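Local coordinates for protein ionotropic glutamate receptor bacterial homologue (Nostoc punctiforme, PDB 2PYY) that binds L-glutamate in the cleft of its ligand-binding core and, as a bacterial ionotropic glutamate receptor homologue, probably couples that binding to the gating of an ion channel, at residues 121-126 with 155-160; 35-40 with 205-210; 163-168 with 172-177. All coordinates share one frame; numbering follows the deposited sequence.

Interaction 1: residues 121-126 with 155-160; sequences STAATY and VVFDAP. With GLU (glutamic acid), chain E.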
ATOM      1  N   SER B 121       0.758  -5.242   8.632  1.00 16.18           N
ATOM      2  CA  SER B 121       1.533  -4.106   8.143  1.00 17.76           C
ATOM      3  C   SER B 121       1.758  -4.139   6.632  1.00 17.37           C
ATOM      4  O   SER B 121       1.678  -5.201   5.994  1.00 17.19           O
ATOM      5  CB  SER B 121       2.901  -4.072   8.831  1.00 15.07           C
ATOM      6  OG  SER B 121       3.644  -5.221   8.462  1.00 16.17           O
ATOM      7  N   THR B 122       2.040  -2.975   6.052  1.00 15.17           N
ATOM      8  CA  THR B 122       2.313  -2.944   4.623  1.00 17.75           C
ATOM      9  C   THR B 122       3.571  -3.775   4.363  1.00 16.46           C
ATOM     10  O   THR B 122       3.760  -4.297   3.265  1.00 16.97           O
ATOM     11  CB  THR B 122       2.516  -1.499   4.100  1.00 18.24           C
ATOM     12  OG1 THR B 122       3.584  -0.868   4.819  1.00 19.62           O
ATOM     13  CG2 THR B 122       1.234  -0.685   4.270  1.00 19.36           C
ATOM     14  N   ALA B 123       4.418  -3.921   5.379  1.00 15.99           N
ATOM     15  CA  ALA B 123       5.641  -4.709   5.223  1.00 16.51           C
ATOM     16  C   ALA B 123       5.319  -6.205   5.123  1.00 17.74           C
ATOM     17  O   ALA B 123       5.933  -6.930   4.339  1.00 18.60           O
ATOM     18  CB  ALA B 123       6.602  -4.443   6.399  1.00 15.02           C
ATOM     19  N   ALA B 124       4.360  -6.668   5.923  1.00 17.05           N
ATOM     20  CA  ALA B 124       3.973  -8.080   5.887  1.00 17.47           C
ATOM     21  C   ALA B 124       3.369  -8.397   4.512  1.00 18.44           C
ATOM     22  O   ALA B 124       3.594  -9.471   3.952  1.00 17.58           O
ATOM     23  CB  ALA B 124       2.955  -8.379   6.986  1.00 17.08           C
ATOM     24  N   THR B 125       2.583  -7.456   3.994  1.00 17.55           N
ATOM     25  CA  THR B 125       1.947  -7.595   2.688  1.00 21.63           C
ATOM     26  C   THR B 125       3.025  -7.682   1.598  1.00 22.92           C
ATOM     27  O   THR B 125       3.035  -8.607   0.779  1.00 22.09           O
ATOM     28  CB  THR B 125       1.003  -6.394   2.394  1.00 21.53           C
ATOM     29  OG1 THR B 125      -0.095  -6.432   3.307  1.00 25.49           O
ATOM     30  CG2 THR B 125       0.449  -6.452   0.969  1.00 22.30           C
ATOM     31  N   TYR B 126       3.936  -6.719   1.605  1.00 22.70           N
ATOM     32  CA  TYR B 126       5.022  -6.699   0.641  1.00 25.23           C
ATOM     33  C   TYR B 126       5.803  -8.024   0.663  1.00 25.35           C
ATOM     34  O   TYR B 126       6.040  -8.642  -0.384  1.00 24.86           O
ATOM     35  CB  TYR B 126       5.950  -5.518   0.935  1.00 26.17           C
ATOM     36  CG  TYR B 126       7.203  -5.479   0.091  1.00 29.71           C
ATOM     37  CD1 TYR B 126       8.425  -5.934   0.596  1.00 31.37           C
ATOM     38  CD2 TYR B 126       7.178  -4.953  -1.199  1.00 31.29           C
ATOM     39  CE1 TYR B 126       9.591  -5.853  -0.162  1.00 35.01           C
ATOM     40  CE2 TYR B 126       8.335  -4.869  -1.961  1.00 34.54           C
ATOM     41  CZ  TYR B 126       9.533  -5.316  -1.439  1.00 34.00           C
ATOM     42  OH  TYR B 126      10.679  -5.212  -2.187  1.00 37.36           O
ATOM     43  N   VAL B 155      14.637  -7.945   9.438  1.00 27.10           N
ATOM     44  CA  VAL B 155      13.389  -7.257   9.732  1.00 25.65           C
ATOM     45  C   VAL B 155      13.140  -6.231   8.627  1.00 24.26           C
ATOM     46  O   VAL B 155      14.059  -5.539   8.194  1.00 26.14           O
ATOM     47  CB  VAL B 155      13.458  -6.503  11.078  1.00 26.96           C
ATOM     48  CG1 VAL B 155      12.215  -5.653  11.263  1.00 26.90           C
ATOM     49  CG2 VAL B 155      13.613  -7.471  12.223  1.00 26.58           C
ATOM     50  N   VAL B 156      11.903  -6.149   8.159  1.00 21.14           N
ATOM     51  CA  VAL B 156      11.527  -5.176   7.142  1.00 20.21           C
ATOM     52  C   VAL B 156      10.381  -4.368   7.740  1.00 20.25           C
ATOM     53  O   VAL B 156       9.348  -4.916   8.113  1.00 14.18           O
ATOM     54  CB  VAL B 156      11.040  -5.846   5.841  1.00 20.17           C
ATOM     55  CG1 VAL B 156      10.463  -4.797   4.905  1.00 20.47           C
ATOM     56  CG2 VAL B 156      12.202  -6.564   5.160  1.00 22.46           C
ATOM     57  N   PHE B 157      10.571  -3.058   7.829  1.00 18.67           N
ATOM     58  CA  PHE B 157       9.562  -2.201   8.411  1.00 18.79           C
ATOM     59  C   PHE B 157       9.767  -0.767   7.933  1.00 18.95           C
ATOM     60  O   PHE B 157      10.659  -0.487   7.123  1.00 19.27           O
ATOM     61  CB  PHE B 157       9.665  -2.318   9.936  1.00 18.61           C
ATOM     62  CG  PHE B 157       8.407  -1.970  10.666  1.00 19.26           C
ATOM     63  CD1 PHE B 157       7.180  -2.432  10.226  1.00 18.05           C
ATOM     64  CD2 PHE B 157       8.457  -1.196  11.823  1.00 19.35           C
ATOM     65  CE1 PHE B 157       6.001  -2.128  10.936  1.00 18.56           C
ATOM     66  CE2 PHE B 157       7.292  -0.885  12.540  1.00 18.66           C
ATOM     67  CZ  PHE B 157       6.064  -1.349  12.097  1.00 17.11           C
ATOM     68  N   ASP B 158       8.936   0.140   8.422  1.00 16.69           N
ATOM     69  CA  ASP B 158       9.028   1.548   8.030  1.00 16.55           C
ATOM     70  C   ASP B 158      10.399   2.144   8.395  1.00 15.47           C
ATOM     71  O   ASP B 158      10.821   2.103   9.555  1.00 14.63           O
ATOM     72  CB  ASP B 158       7.881   2.311   8.693  1.00 16.59           C
ATOM     73  CG  ASP B 158       6.526   1.747   8.304  1.00 17.21           C
ATOM     74  OD1 ASP B 158       6.294   0.550   8.537  1.00 18.97           O
ATOM     75  OD2 ASP B 158       5.699   2.488   7.764  1.00 19.46           O
ATOM     76  N   ALA B 159      11.088   2.689   7.393  1.00 15.18           N
ATOM     77  CA  ALA B 159      12.428   3.262   7.585  1.00 16.67           C
ATOM     78  C   ALA B 159      12.578   4.209   8.778  1.00 16.61           C
ATOM     79  O   ALA B 159      13.511   4.071   9.577  1.00 16.60           O
ATOM     80  CB  ALA B 159      12.893   3.961   6.294  1.00 15.15           C
ATOM     81  N   PRO B 160      11.667   5.191   8.904  1.00 16.00           N
ATOM     82  CA  PRO B 160      11.692   6.168  10.003  1.00 15.66           C
ATOM     83  C   PRO B 160      11.644   5.483  11.363  1.00 16.37           C
ATOM     84  O   PRO B 160      12.331   5.881  12.295  1.00 15.56           O
ATOM     85  CB  PRO B 160      10.435   6.997   9.758  1.00 17.59           C
ATOM     86  CG  PRO B 160      10.240   6.906   8.269  1.00 19.26           C
ATOM     87  CD  PRO B 160      10.577   5.480   7.952  1.00 16.35           C
TER
HETATM   88  N   GLU E2620       3.121   2.138   7.947  1.00 16.95           N
HETATM   89  CA  GLU E2620       2.681   0.772   8.354  1.00 17.76           C
HETATM   90  C   GLU E2620       1.278   0.500   7.820  1.00 17.99           C
HETATM   91  O   GLU E2620       0.537   1.482   7.605  1.00 17.78           O
HETATM   92  CB  GLU E2620       2.672   0.652   9.879  1.00 18.83           C
HETATM   93  CG  GLU E2620       2.353  -0.749  10.391  1.00 17.19           C
HETATM   94  CD  GLU E2620       2.198  -0.805  11.906  1.00 17.15           C
HETATM   95  OE1 GLU E2620       2.149  -1.924  12.457  1.00 14.43           O
HETATM   96  OE2 GLU E2620       2.120   0.269  12.539  1.00 15.35           O
HETATM   97  OXT GLU E2620       0.931  -0.683   7.627  1.00 18.44           O
HETATM   98  O   HOH W   1       4.875  -1.621   7.158  1.00 23.47           O
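With CG turned opposite the backbone N (chi1 -156°), Phe-157 brings its ring back from a CB that points away from residues 121-126, so that the ring's edge meets Ser-121 and Ala-123. CE1 lies 4.2 Å from Ser-121 CB, while CZ is 3.9 Å from CD of the bound glutamate, whose OE1 sits at the edge in the ring plane. Asp-158, its CG beside the backbone N (chi1 -58°), divides its carboxylate. OD2 accepts from the ligand's ammonium N at 2.6 Å and is also hydrogen-bonded to Tyr-186 OH; OD1 takes a bond from a water that also donates to Thr-122 OG1 and accepts from Ala-123 N. An asparagine here, lacking the charge, would probably hold the ligand's ammonium less firmly. Alanine suits position 123, its CB only 3.3 Å from Val-156 O. Ser-121 OG, also bonded to Thr-118 O, caps the helix by accepting from Ala-124 N, and Thr-122 N donates to the ligand's OXT at 3.0 Å. This helix start helping to hold the alpha-carboxylate, the acid at the alpha-amino group and Arg-75, also hydrogen-bonded to the ligand, characterise the amino-acid site that ionotropic glutamate receptors build on a periplasmic-binding-protein fold.

Interaction 2: residues 35-40 with 205-210; sequences ATQIGI and LNLKEN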
ATOM      1  N   ALA B  35      -5.956  20.109  14.603  1.00 19.62           N
ATOM      2  CA  ALA B  35      -7.191  20.191  15.375  1.00 19.42           C
ATOM      3  C   ALA B  35      -7.381  21.562  16.012  1.00 18.51           C
ATOM      4  O   ALA B  35      -8.478  22.113  16.007  1.00 18.43           O
ATOM      5  CB  ALA B  35      -7.201  19.117  16.445  1.00 18.17           C
ATOM      6  N   THR B  36      -6.316  22.107  16.577  1.00 19.27           N
ATOM      7  CA  THR B  36      -6.414  23.409  17.210  1.00 21.01           C
ATOM      8  C   THR B  36      -6.747  24.467  16.156  1.00 22.96           C
ATOM      9  O   THR B  36      -7.564  25.359  16.392  1.00 21.88           O
ATOM     10  CB  THR B  36      -5.121  23.749  17.948  1.00 21.00           C
ATOM     11  OG1 THR B  36      -4.016  23.541  17.076  1.00 29.77           O
ATOM     12  CG2 THR B  36      -4.953  22.857  19.167  1.00 19.25           C
ATOM     13  N   GLN B  37      -6.155  24.342  14.974  1.00 23.89           N
ATOM     14  CA  GLN B  37      -6.408  25.303  13.914  1.00 26.21           C
ATOM     15  C   GLN B  37      -7.826  25.216  13.341  1.00 26.27           C
ATOM     16  O   GLN B  37      -8.367  26.219  12.883  1.00 27.11           O
ATOM     17  CB  GLN B  37      -5.405  25.113  12.790  1.00 28.78           C
ATOM     18  CG  GLN B  37      -5.387  26.272  11.839  1.00 34.14           C
ATOM     19  CD  GLN B  37      -4.764  25.910  10.522  1.00 36.76           C
ATOM     20  OE1 GLN B  37      -3.687  25.313  10.482  1.00 39.55           O
ATOM     21  NE2 GLN B  37      -5.433  26.270   9.426  1.00 36.82           N
ATOM     22  N   ILE B  38      -8.414  24.021  13.353  1.00 27.99           N
ATOM     23  CA  ILE B  38      -9.772  23.802  12.839  1.00 25.93           C
ATOM     24  C   ILE B  38     -10.838  24.161  13.881  1.00 26.33           C
ATOM     25  O   ILE B  38     -11.992  24.416  13.537  1.00 27.13           O
ATOM     26  CB  ILE B  38      -9.979  22.314  12.415  1.00 26.94           C
ATOM     27  CG1 ILE B  38      -9.063  21.969  11.238  1.00 26.20           C
ATOM     28  CG2 ILE B  38     -11.429  22.068  12.019  1.00 25.66           C
ATOM     29  CD1 ILE B  38      -9.048  20.491  10.879  1.00 25.07           C
ATOM     30  N   GLY B  39     -10.453  24.171  15.153  1.00 25.69           N
ATOM     31  CA  GLY B  39     -11.396  24.495  16.206  1.00 26.41           C
ATOM     32  C   GLY B  39     -12.035  23.228  16.725  1.00 27.29           C
ATOM     33  O   GLY B  39     -13.064  23.248  17.394  1.00 27.63           O
ATOM     34  N   ILE B  40     -11.409  22.105  16.412  1.00 26.72           N
ATOM     35  CA  ILE B  40     -11.921  20.827  16.849  1.00 27.14           C
ATOM     36  C   ILE B  40     -11.161  20.321  18.077  1.00 26.49           C
ATOM     37  O   ILE B  40      -9.954  20.527  18.211  1.00 24.58           O
ATOM     38  CB  ILE B  40     -11.869  19.812  15.666  1.00 28.58           C
ATOM     39  CG1 ILE B  40     -11.946  18.380  16.178  1.00 30.90           C
ATOM     40  CG2 ILE B  40     -10.615  20.037  14.843  1.00 31.86           C
ATOM     41  CD1 ILE B  40     -10.622  17.795  16.592  1.00 27.97           C
ATOM     42  N   LEU B 205      -2.214  22.134   4.908  1.00 17.22           N
ATOM     43  CA  LEU B 205      -1.609  23.004   3.904  1.00 18.68           C
ATOM     44  C   LEU B 205      -1.160  24.318   4.559  1.00 19.22           C
ATOM     45  O   LEU B 205      -0.047  24.771   4.324  1.00 21.39           O
ATOM     46  CB  LEU B 205      -2.599  23.270   2.749  1.00 15.10           C
ATOM     47  CG  LEU B 205      -2.920  22.055   1.861  1.00 14.20           C
ATOM     48  CD1 LEU B 205      -4.052  22.382   0.906  1.00 12.92           C
ATOM     49  CD2 LEU B 205      -1.662  21.635   1.105  1.00 14.68           C
ATOM     50  N   ASN B 206      -2.006  24.925   5.389  1.00 20.53           N
ATOM     51  CA  ASN B 206      -1.601  26.170   6.034  1.00 22.83           C
ATOM     52  C   ASN B 206      -0.427  25.939   6.977  1.00 22.80           C
ATOM     53  O   ASN B 206       0.479  26.767   7.051  1.00 22.62           O
ATOM     54  CB  ASN B 206      -2.763  26.807   6.791  1.00 24.19           C
ATOM     55  CG  ASN B 206      -3.829  27.358   5.854  1.00 27.62           C
ATOM     56  OD1 ASN B 206      -3.516  27.867   4.766  1.00 29.99           O
ATOM     57  ND2 ASN B 206      -5.086  27.275   6.271  1.00 25.64           N
ATOM     58  N   LEU B 207      -0.444  24.812   7.687  1.00 22.11           N
ATOM     59  CA  LEU B 207       0.635  24.475   8.607  1.00 24.32           C
ATOM     60  C   LEU B 207       1.958  24.361   7.853  1.00 24.16           C
ATOM     61  O   LEU B 207       3.014  24.711   8.375  1.00 25.70           O
ATOM     62  CB  LEU B 207       0.335  23.157   9.338  1.00 25.17           C
ATOM     63  CG  LEU B 207      -0.746  23.190  10.422  1.00 26.12           C
ATOM     64  CD1 LEU B 207      -0.899  21.805  11.044  1.00 24.16           C
ATOM     65  CD2 LEU B 207      -0.355  24.206  11.501  1.00 26.30           C
ATOM     66  N   LYS B 208       1.908  23.869   6.622  1.00 26.12           N
ATOM     67  CA  LYS B 208       3.117  23.750   5.826  1.00 27.53           C
ATOM     68  C   LYS B 208       3.538  25.132   5.332  1.00 29.67           C
ATOM     69  O   LYS B 208       4.716  25.470   5.367  1.00 31.05           O
ATOM     70  CB  LYS B 208       2.882  22.827   4.632  1.00 28.31           C
ATOM     71  CG  LYS B 208       2.800  21.338   4.983  1.00 30.19           C
ATOM     72  CD  LYS B 208       2.170  20.560   3.844  1.00 29.55           C
ATOM     73  CE  LYS B 208       2.255  19.062   4.059  1.00 32.49           C
ATOM     74  NZ  LYS B 208       3.650  18.547   3.926  1.00 32.16           N
ATOM     75  N   GLU B 209       2.573  25.924   4.874  1.00 29.35           N
ATOM     76  CA  GLU B 209       2.858  27.259   4.368  1.00 31.74           C
ATOM     77  C   GLU B 209       3.405  28.249   5.414  1.00 31.67           C
ATOM     78  O   GLU B 209       4.248  29.079   5.083  1.00 32.92           O
ATOM     79  CB  GLU B 209       1.607  27.827   3.676  1.00 31.65           C
ATOM     80  CG  GLU B 209       1.323  27.180   2.313  1.00 34.63           C
ATOM     81  CD  GLU B 209      -0.105  27.398   1.805  1.00 35.19           C
ATOM     82  OE1 GLU B 209      -0.672  28.487   2.048  1.00 37.36           O
ATOM     83  OE2 GLU B 209      -0.658  26.483   1.144  1.00 33.72           O
ATOM     84  N   ASN B 210       2.959  28.166   6.667  1.00 32.83           N
ATOM     85  CA  ASN B 210       3.467  29.090   7.681  1.00 31.46           C
ATOM     86  C   ASN B 210       4.712  28.589   8.405  1.00 31.46           C
ATOM     87  O   ASN B 210       5.203  29.241   9.323  1.00 32.18           O
ATOM     88  CB  ASN B 210       2.389  29.438   8.712  1.00 31.25           C
ATOM     89  CG  ASN B 210       1.916  28.236   9.500  1.00 31.24           C
ATOM     90  OD1 ASN B 210       2.686  27.331   9.815  1.00 31.87           O
ATOM     91  ND2 ASN B 210       0.642  28.236   9.840  1.00 30.85           N
TER
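Gln-37 crosses Asn-206 and runs alongside Leu-207, joining the end of helix 26-38, closed by a Schellman motif, to helix 197-209 on the periphery of the periplasmic-binding-protein fold. From a CB that points toward the partner helix, CG is set opposite the backbone N (chi1 -166°), and the extended chain carries the amide into the gap of 8.9 Å between Gln-37 CA and Leu-207 CA. Gln-37 also touches Ala-203. At the tip, one amide atom, modelled as OE1, lies 3.6 Å from Leu-207 CG and nearly as close to CD2, the side chains running in opposite directions. The other, modelled as NE2, meets CB and the amide of Asn-206; the Asn-206 side chain crosses that of Gln-37 at about a right angle, with the amide planes 35° apart. The O and N ends of each amide are uncertain, leaving open whether the two are hydrogen-bonded. A long polar chain suits this exposed helix end, whereas Leu-207 tucks inward onto Leu-30 and Ile-34; Asn-206 also packs on Ala-73 of the second subunit. At Gly-39, with positive phi, a CB would jam against Ile-38 O; Gly-39 N and Ile-40 N reach Ala-35 O from opposite faces of its plane, each at 3.0 Å.

Interaction 3: residues 163-168 with 172-177; sequences LFYAAN and GKVEIV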
ATOM      1  N   LEU B 163      15.062   3.543  11.952  1.00 21.40           N
ATOM      2  CA  LEU B 163      16.141   4.474  12.296  1.00 24.83           C
ATOM      3  C   LEU B 163      16.099   4.861  13.763  1.00 25.26           C
ATOM      4  O   LEU B 163      17.110   4.806  14.452  1.00 25.73           O
ATOM      5  CB  LEU B 163      16.063   5.738  11.442  1.00 27.62           C
ATOM      6  CG  LEU B 163      16.615   5.581  10.027  1.00 31.39           C
ATOM      7  CD1 LEU B 163      16.345   6.852   9.241  1.00 34.86           C
ATOM      8  CD2 LEU B 163      18.119   5.294  10.076  1.00 31.44           C
ATOM      9  N   PHE B 164      14.921   5.259  14.233  1.00 25.40           N
ATOM     10  CA  PHE B 164      14.748   5.661  15.624  1.00 24.27           C
ATOM     11  C   PHE B 164      15.138   4.548  16.592  1.00 24.86           C
ATOM     12  O   PHE B 164      15.798   4.792  17.605  1.00 24.82           O
ATOM     13  CB  PHE B 164      13.297   6.045  15.880  1.00 24.85           C
ATOM     14  CG  PHE B 164      13.080   6.736  17.191  1.00 24.12           C
ATOM     15  CD1 PHE B 164      13.469   8.055  17.364  1.00 24.72           C
ATOM     16  CD2 PHE B 164      12.492   6.070  18.256  1.00 25.19           C
ATOM     17  CE1 PHE B 164      13.272   8.703  18.581  1.00 25.41           C
ATOM     18  CE2 PHE B 164      12.290   6.711  19.479  1.00 25.39           C
ATOM     19  CZ  PHE B 164      12.682   8.026  19.640  1.00 23.48           C
ATOM     20  N   TYR B 165      14.694   3.333  16.290  1.00 24.33           N
ATOM     21  CA  TYR B 165      15.003   2.168  17.112  1.00 26.09           C
ATOM     22  C   TYR B 165      16.510   1.918  17.083  1.00 27.00           C
ATOM     23  O   TYR B 165      17.119   1.607  18.105  1.00 28.53           O
ATOM     24  CB  TYR B 165      14.281   0.924  16.575  1.00 23.51           C
ATOM     25  CG  TYR B 165      14.845  -0.380  17.106  1.00 24.60           C
ATOM     26  CD1 TYR B 165      14.654  -0.754  18.440  1.00 24.00           C
ATOM     27  CD2 TYR B 165      15.628  -1.212  16.290  1.00 24.48           C
ATOM     28  CE1 TYR B 165      15.228  -1.912  18.953  1.00 23.28           C
ATOM     29  CE2 TYR B 165      16.208  -2.378  16.795  1.00 24.99           C
ATOM     30  CZ  TYR B 165      16.002  -2.715  18.133  1.00 24.94           C
ATOM     31  OH  TYR B 165      16.580  -3.838  18.669  1.00 28.09           O
ATOM     32  N   ALA B 166      17.091   2.051  15.897  1.00 28.57           N
ATOM     33  CA  ALA B 166      18.515   1.835  15.699  1.00 31.11           C
ATOM     34  C   ALA B 166      19.349   2.880  16.433  1.00 33.15           C
ATOM     35  O   ALA B 166      20.297   2.547  17.140  1.00 33.73           O
ATOM     36  CB  ALA B 166      18.840   1.853  14.213  1.00 29.65           C
ATOM     37  N   ALA B 167      18.992   4.148  16.272  1.00 35.69           N
ATOM     38  CA  ALA B 167      19.728   5.216  16.936  1.00 38.82           C
ATOM     39  C   ALA B 167      19.471   5.217  18.442  1.00 39.61           C
ATOM     40  O   ALA B 167      20.097   5.977  19.180  1.00 41.27           O
ATOM     41  CB  ALA B 167      19.345   6.569  16.336  1.00 38.94           C
ATOM     42  N   ASN B 168      18.563   4.357  18.900  1.00 39.70           N
ATOM     43  CA  ASN B 168      18.229   4.296  20.324  1.00 40.31           C
ATOM     44  C   ASN B 168      18.354   2.922  20.975  1.00 40.91           C
ATOM     45  O   ASN B 168      19.455   2.403  21.151  1.00 40.14           O
ATOM     46  CB  ASN B 168      16.809   4.829  20.544  1.00 40.54           C
ATOM     47  CG  ASN B 168      16.720   6.333  20.380  1.00 40.82           C
ATOM     48  OD1 ASN B 168      17.001   7.090  21.315  1.00 42.43           O
ATOM     49  ND2 ASN B 168      16.337   6.776  19.188  1.00 40.07           N
ATOM     50  N   GLY B 172      24.023  -0.067  18.295  1.00 45.76           N
ATOM     51  CA  GLY B 172      25.156  -0.970  18.399  1.00 47.01           C
ATOM     52  C   GLY B 172      24.769  -2.423  18.548  1.00 47.61           C
ATOM     53  O   GLY B 172      25.523  -3.221  19.104  1.00 47.64           O
ATOM     54  N   LYS B 173      23.592  -2.775  18.045  1.00 47.19           N
ATOM     55  CA  LYS B 173      23.113  -4.147  18.142  1.00 46.64           C
ATOM     56  C   LYS B 173      22.401  -4.546  16.864  1.00 44.70           C
ATOM     57  O   LYS B 173      21.981  -5.692  16.707  1.00 44.92           O
ATOM     58  CB  LYS B 173      22.157  -4.277  19.330  1.00 47.73           C
ATOM     59  CG  LYS B 173      22.688  -3.653  20.614  1.00 49.51           C
ATOM     60  CD  LYS B 173      21.783  -3.943  21.798  1.00 51.70           C
ATOM     61  CE  LYS B 173      20.388  -3.378  21.590  1.00 52.77           C
ATOM     62  NZ  LYS B 173      19.488  -3.688  22.744  1.00 54.29           N
ATOM     63  N   VAL B 174      22.288  -3.594  15.943  1.00 42.45           N
ATOM     64  CA  VAL B 174      21.608  -3.847  14.689  1.00 41.24           C
ATOM     65  C   VAL B 174      22.130  -2.925  13.590  1.00 40.43           C
ATOM     66  O   VAL B 174      22.928  -2.031  13.857  1.00 41.28           O
ATOM     67  CB  VAL B 174      20.086  -3.637  14.869  1.00 41.55           C
ATOM     68  CG1 VAL B 174      19.717  -2.189  14.600  1.00 39.25           C
ATOM     69  CG2 VAL B 174      19.320  -4.590  13.986  1.00 42.01           C
ATOM     70  N   GLU B 175      21.684  -3.142  12.356  1.00 39.41           N
ATOM     71  CA  GLU B 175      22.126  -2.315  11.239  1.00 37.66           C
ATOM     72  C   GLU B 175      21.083  -2.260  10.121  1.00 36.35           C
ATOM     73  O   GLU B 175      20.421  -3.256   9.828  1.00 34.53           O
ATOM     74  CB  GLU B 175      23.460  -2.850  10.684  1.00 39.62           C
ATOM     75  CG  GLU B 175      23.954  -2.141   9.418  1.00 39.00           C
ATOM     76  CD  GLU B 175      25.278  -2.692   8.882  1.00 39.85           C
ATOM     77  OE1 GLU B 175      25.766  -2.163   7.863  1.00 38.83           O
ATOM     78  OE2 GLU B 175      25.830  -3.646   9.471  1.00 39.28           O
ATOM     79  N   ILE B 176      20.937  -1.085   9.511  1.00 35.30           N
ATOM     80  CA  ILE B 176      19.992  -0.883   8.414  1.00 35.46           C
ATOM     81  C   ILE B 176      20.760  -1.008   7.106  1.00 35.36           C
ATOM     82  O   ILE B 176      21.826  -0.414   6.950  1.00 35.16           O
ATOM     83  CB  ILE B 176      19.340   0.516   8.485  1.00 36.81           C
ATOM     84  CG1 ILE B 176      18.485   0.619   9.747  1.00 37.13           C
ATOM     85  CG2 ILE B 176      18.499   0.772   7.232  1.00 36.10           C
ATOM     86  CD1 ILE B 176      17.825   1.962   9.942  1.00 39.73           C
ATOM     87  N   VAL B 177      20.212  -1.769   6.162  1.00 34.88           N
ATOM     88  CA  VAL B 177      20.884  -1.987   4.889  1.00 35.21           C
ATOM     89  C   VAL B 177      20.019  -1.749   3.657  1.00 36.64           C
ATOM     90  O   VAL B 177      18.788  -1.836   3.707  1.00 36.65           O
ATOM     91  CB  VAL B 177      21.446  -3.427   4.805  1.00 35.75           C
ATOM     92  CG1 VAL B 177      22.364  -3.560   3.596  1.00 35.10           C
ATOM     93  CG2 VAL B 177      22.202  -3.766   6.086  1.00 33.35           C
TER
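Leu-163 and Ile-176 cross at about a right angle, clasping the end of helix 159-166 to the start of strand 175-190 within a beta-alpha-beta crossover: strand 154-158, this helix, then the parallel strand 175-190, with strand 86-94 between the two in the sheet. Ile-176 points its CB at the helix, and its extended chain (chi2 178°) carries CD1 against Leu-163 CD2 at 3.3 Å, tighter than usual for two methyl carbons. The same CD1 lies 4.4 Å from Ala-166 CB, where a small residue lets the helix come close to the strand. Ala-166 also receives Val-174, whose CG1 sits 4.2 Å from its CB. That CG1 approaches Tyr-165 as well, 4.1 Å from CE2 and oblique to the ring, which is stacked on Tyr-144. Branched Val-174 and Ile-176 suit this extended segment: alternate side chains face the helix, while Glu-175 between them is turned away from it. Both Tyr-165 and Val-174 rest further on Met-93 of the neighbouring strand. Asn-168 folds back on the last turn, ND2 standing 3.5 Å above the centre of the Phe-164 ring and donating to Phe-164 O at 2.6 Å, in the carbonyl plane and on a lone pair, with an N-H...O angle of 165°.

How the interactions relate
Interaction 1 is a buried contact beside the ligand, whereas interaction 3 lies at the surface and interaction 2 is only partly buried. Interactions 1 and 3 share helix 159-166: interaction 1 uses its start and the strand leading into it, interaction 3 its end, and both reach the same mixed sheet, with centres about 15 Å apart. Interaction 2 lies on the opposite side of the chain's centre from interaction 1, about 30 Å between centres, and joins two helices. Chemistry follows place: charge, a helix N-terminus and an ordered water in the cleft, methyl and ring packing in interaction 3, and amide side chains with one leucine at the partly buried helix pair of interaction 2, close to the second subunit.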